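Local coordinates for G protein alpha subunit (PDB 4FID), which binds guanine nucleotides as the alpha subunit of a heterotrimeric G protein and probably relays signals across the membrane as a GTPase switch, at residues 192-197 / 236-241. Residues are numbered along the deposited sequence; the frame is centred on the assembly and turned at random.
With GDP (guanosine-5'-diphosphate), chain C.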
ATOM      1  N   THR A 192      -7.356   1.686   3.053  1.00 23.71           N
ATOM      2  CA  THR A 192      -7.034   0.721   4.089  1.00 25.75           C
ATOM      3  C   THR A 192      -6.560  -0.608   3.478  1.00 27.35           C
ATOM      4  O   THR A 192      -6.960  -1.003   2.379  1.00 26.05           O
ATOM      5  CB  THR A 192      -8.217   0.509   5.077  1.00 26.60           C
ATOM      6  OG1 THR A 192      -7.773  -0.234   6.228  1.00 34.18           O
ATOM      7  CG2 THR A 192      -9.379  -0.234   4.392  1.00 19.60           C
ATOM      8  N   SER A 193      -5.675  -1.275   4.195  1.00 25.34           N
ATOM      9  CA  SER A 193      -5.106  -2.520   3.749  1.00 28.53           C
ATOM     10  C   SER A 193      -6.004  -3.644   4.211  1.00 30.24           C
ATOM     11  O   SER A 193      -6.294  -3.765   5.396  1.00 25.54           O
ATOM     12  CB  SER A 193      -3.720  -2.687   4.371  1.00 30.73           C
ATOM     13  OG  SER A 193      -3.080  -3.853   3.888  1.00 35.25           O
ATOM     14  N   LEU A 194      -6.440  -4.479   3.276  1.00 35.59           N
ATOM     15  CA  LEU A 194      -7.250  -5.627   3.647  1.00 33.69           C
ATOM     16  C   LEU A 194      -6.385  -6.671   4.330  1.00 32.28           C
ATOM     17  O   LEU A 194      -6.863  -7.433   5.169  1.00 33.78           O
ATOM     18  CB  LEU A 194      -7.939  -6.230   2.424  1.00 32.56           C
ATOM     19  CG  LEU A 194      -9.224  -5.530   1.971  1.00 30.97           C
ATOM     20  CD1 LEU A 194      -9.660  -6.044   0.612  1.00 27.79           C
ATOM     21  CD2 LEU A 194     -10.296  -5.766   3.011  1.00 33.27           C
ATOM     22  N   ALA A 195      -5.106  -6.711   3.979  1.00 28.69           N
ATOM     23  CA  ALA A 195      -4.275  -7.805   4.465  1.00 36.80           C
ATOM     24  C   ALA A 195      -3.823  -7.640   5.926  1.00 39.49           C
ATOM     25  O   ALA A 195      -3.103  -8.486   6.448  1.00 42.63           O
ATOM     26  CB  ALA A 195      -3.092  -8.041   3.536  1.00 35.94           C
ATOM     27  N   GLU A 196      -4.265  -6.569   6.582  1.00 36.57           N
ATOM     28  CA  GLU A 196      -3.866  -6.289   7.956  1.00 34.81           C
ATOM     29  C   GLU A 196      -4.861  -6.828   8.978  1.00 38.19           C
ATOM     30  O   GLU A 196      -4.717  -6.562  10.173  1.00 47.94           O
ATOM     31  CB  GLU A 196      -3.671  -4.778   8.176  1.00 45.14           C
ATOM     32  CG  GLU A 196      -4.994  -3.991   8.247  1.00 61.69           C
ATOM     33  CD  GLU A 196      -4.833  -2.480   8.532  1.00 71.98           C
ATOM     34  OE1 GLU A 196      -3.719  -1.917   8.370  1.00 76.22           O
ATOM     35  OE2 GLU A 196      -5.849  -1.855   8.908  1.00 70.24           O
ATOM     36  N   TYR A 197      -5.865  -7.577   8.528  1.00 34.32           N
ATOM     37  CA  TYR A 197      -6.896  -8.079   9.448  1.00 38.76           C
ATOM     38  C   TYR A 197      -6.353  -8.909  10.624  1.00 41.23           C
ATOM     39  O   TYR A 197      -7.015  -9.038  11.639  1.00 44.79           O
ATOM     40  CB  TYR A 197      -7.970  -8.880   8.706  1.00 36.44           C
ATOM     41  CG  TYR A 197      -7.447 -10.147   8.088  1.00 37.07           C
ATOM     42  CD1 TYR A 197      -7.404 -11.332   8.812  1.00 36.28           C
ATOM     43  CD2 TYR A 197      -6.977 -10.157   6.778  1.00 37.61           C
ATOM     44  CE1 TYR A 197      -6.913 -12.497   8.248  1.00 33.97           C
ATOM     45  CE2 TYR A 197      -6.489 -11.314   6.203  1.00 36.72           C
ATOM     46  CZ  TYR A 197      -6.466 -12.476   6.944  1.00 37.35           C
ATOM     47  OH  TYR A 197      -5.988 -13.615   6.365  1.00 37.92           O
ATOM     48  N   ASN A 236      -7.622  -1.713  -0.048  1.00 22.17           N
ATOM     49  CA  ASN A 236      -6.433  -1.937  -0.849  1.00 26.11           C
ATOM     50  C   ASN A 236      -5.739  -3.250  -0.534  1.00 28.61           C
ATOM     51  O   ASN A 236      -5.966  -3.864   0.533  1.00 30.72           O
ATOM     52  CB  ASN A 236      -5.464  -0.778  -0.656  1.00 30.16           C
ATOM     53  CG  ASN A 236      -4.392  -0.744  -1.705  1.00 32.39           C
ATOM     54  OD1 ASN A 236      -4.661  -0.971  -2.889  1.00 29.52           O
ATOM     55  ND2 ASN A 236      -3.160  -0.438  -1.284  1.00 33.21           N
ATOM     56  N   LYS A 237      -4.903  -3.680  -1.475  1.00 21.27           N
ATOM     57  CA  LYS A 237      -4.145  -4.925  -1.348  1.00 20.46           C
ATOM     58  C   LYS A 237      -5.042  -6.140  -1.442  1.00 25.08           C
ATOM     59  O   LYS A 237      -4.832  -7.124  -0.741  1.00 29.63           O
ATOM     60  CB  LYS A 237      -3.326  -4.951  -0.054  1.00 15.78           C
ATOM     61  CG  LYS A 237      -2.391  -3.721   0.086  1.00 23.02           C
ATOM     62  CD  LYS A 237      -1.413  -3.894   1.244  1.00 30.06           C
ATOM     63  CE  LYS A 237      -0.364  -2.796   1.270  1.00 33.92           C
ATOM     64  NZ  LYS A 237       0.547  -2.937   2.434  1.00 37.13           N
HETATM   65  N   MSE A 238      -6.030  -6.060  -2.334  1.00 30.17           N
HETATM   66  CA  MSE A 238      -6.952  -7.168  -2.546  0.60 32.59           C
HETATM   67  C   MSE A 238      -6.196  -8.429  -3.002  1.00 33.53           C
HETATM   68  O   MSE A 238      -6.543  -9.557  -2.612  1.00 35.32           O
HETATM   69  CB  MSE A 238      -8.069  -6.775  -3.531  0.60 30.33           C
HETATM   70  CG  MSE A 238      -9.047  -7.908  -3.872  0.60 33.09           C
HETATM   71 SE   MSE A 238     -10.390  -8.381  -2.511  0.60 55.60          SE
HETATM   72  CE  MSE A 238     -11.478  -9.617  -3.572  0.60 25.92           C
ATOM     73  N   ASP A 239      -5.148  -8.245  -3.789  1.00 32.99           N
ATOM     74  CA  ASP A 239      -4.296  -9.369  -4.204  1.00 40.88           C
ATOM     75  C   ASP A 239      -3.676 -10.101  -3.006  1.00 40.95           C
ATOM     76  O   ASP A 239      -3.803 -11.337  -2.885  1.00 41.63           O
ATOM     77  CB  ASP A 239      -3.202  -8.920  -5.211  1.00 35.91           C
ATOM     78  CG  ASP A 239      -2.402  -7.670  -4.738  1.00 54.23           C
ATOM     79  OD1 ASP A 239      -2.969  -6.775  -4.058  1.00 43.46           O
ATOM     80  OD2 ASP A 239      -1.195  -7.583  -5.080  1.00 57.75           O
ATOM     81  N   LEU A 240      -3.035  -9.328  -2.119  1.00 33.19           N
ATOM     82  CA  LEU A 240      -2.376  -9.861  -0.932  1.00 28.38           C
ATOM     83  C   LEU A 240      -3.385 -10.522  -0.028  1.00 33.97           C
ATOM     84  O   LEU A 240      -3.110 -11.557   0.578  1.00 41.62           O
ATOM     85  CB  LEU A 240      -1.643  -8.757  -0.173  1.00 27.60           C
ATOM     86  CG  LEU A 240      -0.442  -8.186  -0.938  1.00 38.53           C
ATOM     87  CD1 LEU A 240       0.305  -7.114  -0.128  1.00 34.56           C
ATOM     88  CD2 LEU A 240       0.502  -9.331  -1.354  1.00 33.78           C
ATOM     89  N   PHE A 241      -4.564  -9.924   0.049  1.00 29.87           N
ATOM     90  CA  PHE A 241      -5.622 -10.447   0.894  1.00 35.50           C
ATOM     91  C   PHE A 241      -6.147 -11.825   0.427  1.00 34.45           C
ATOM     92  O   PHE A 241      -6.307 -12.724   1.238  1.00 32.66           O
ATOM     93  CB  PHE A 241      -6.736  -9.404   0.989  1.00 37.44           C
ATOM     94  CG  PHE A 241      -7.923  -9.844   1.789  1.00 27.93           C
ATOM     95  CD1 PHE A 241      -7.831  -9.986   3.164  1.00 23.13           C
ATOM     96  CD2 PHE A 241      -9.145 -10.090   1.157  1.00 26.46           C
ATOM     97  CE1 PHE A 241      -8.951 -10.388   3.917  1.00 28.13           C
ATOM     98  CE2 PHE A 241     -10.265 -10.497   1.888  1.00 30.84           C
ATOM     99  CZ  PHE A 241     -10.166 -10.646   3.275  1.00 29.26           C
TER
HETATM  100  PB  GDP C 401       1.652   4.734   3.128  1.00 69.21           P
HETATM  101  O1B GDP C 401       2.766   5.677   2.747  1.00 71.41           O
HETATM  102  O2B GDP C 401       1.652   4.550   4.627  1.00 70.95           O
HETATM  103  O3B GDP C 401       0.355   5.366   2.687  1.00 69.23           O
HETATM  104  O3A GDP C 401       1.816   3.267   2.438  1.00 69.85           O
HETATM  105  PA  GDP C 401       2.815   2.934   1.196  1.00 98.76           P
HETATM  106  O1A GDP C 401       2.256   3.436  -0.119  1.00 84.66           O
HETATM  107  O2A GDP C 401       4.203   3.504   1.431  1.00103.93           O
HETATM  108  O5' GDP C 401       2.911   1.317   1.206  1.00 81.22           O
HETATM  109  C5' GDP C 401       4.182   0.674   1.344  1.00 81.05           C
HETATM  110  C4' GDP C 401       4.257  -0.663   0.591  1.00 79.49           C
HETATM  111  O4' GDP C 401       2.962  -1.216   0.318  1.00 74.85           O
HETATM  112  C3' GDP C 401       4.990  -0.545  -0.746  1.00 74.05           C
HETATM  113  O3' GDP C 401       6.090  -1.476  -0.778  1.00 69.13           O
HETATM  114  C2' GDP C 401       3.940  -0.873  -1.799  1.00 66.45           C
HETATM  115  O2' GDP C 401       4.521  -1.534  -2.938  1.00 55.38           O
HETATM  116  C1' GDP C 401       2.940  -1.731  -1.018  1.00 67.15           C
HETATM  117  N9  GDP C 401       1.569  -1.720  -1.608  1.00 59.96           N
HETATM  118  C8  GDP C 401       0.675  -0.707  -1.632  1.00 48.31           C
HETATM  119  N7  GDP C 401      -0.475  -1.079  -2.258  1.00 41.40           N
HETATM  120  C5  GDP C 401      -0.330  -2.359  -2.646  1.00 49.83           C
HETATM  121  C6  GDP C 401      -1.145  -3.375  -3.362  1.00 54.30           C
HETATM  122  O6  GDP C 401      -2.294  -3.114  -3.765  1.00 52.59           O
HETATM  123  N1  GDP C 401      -0.617  -4.584  -3.576  1.00 61.17           N
HETATM  124  C2  GDP C 401       0.619  -4.910  -3.146  1.00 63.65           C
HETATM  125  N2  GDP C 401       1.080  -6.158  -3.386  1.00 66.45           N
HETATM  126  N3  GDP C 401       1.425  -4.040  -2.483  1.00 60.44           N
HETATM  127  C4  GDP C 401       1.013  -2.777  -2.211  1.00 58.43           C
HETATM  128  O   HOH W   1      -0.610  -4.122   4.922  1.00 34.45           O
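Ser193 and Asn236 form the last parallel bridge between their strands, with backbone bonds to either side of Ser193: Asn236 N donates to Thr192 O at 2.6 Å, and Leu194 N gives a nearly straight bond of 2.9 Å to Asn236 O. Beyond it the packing is apolar. The Phe241 ring lies against Leu194, with CG 3.7 Å from Leu194 CB. Tyr197 CD2 lies at the edge of the Phe241 ring, near its plane and 3.5 Å from Phe241 CE1, with the two ring planes at 89°; the Tyr197 hydroxyl bonds to Val248 O. Ala195 CB touches Leu240 CB.

Residues 236-239 also hold the base of GDP, as the NKxD guanine-specificity motif of G proteins: Asn236 ND2 donates to GDP N7 at 2.9 Å, and Asp239 OD2 accepts from GDP N2 at 3.2 Å. Asn236 OD1 is held by Thr307 OG1 and Ala309 N, fixing the amide's orientation. Extended beyond CG, the Lys237 side chain lies across one face of the purine, CG over C5 and C6 and CE over N9; one water joins its NZ to Ser193 OG, and Asp117 supplies a salt bridge.

Strands 187-193 and 230-236 are neighbours in the Ras-like domain's central sheet, and helix 238-247 starts after Lys237, its N-cap residue; helix 263-275 packs on Leu194 and Phe241.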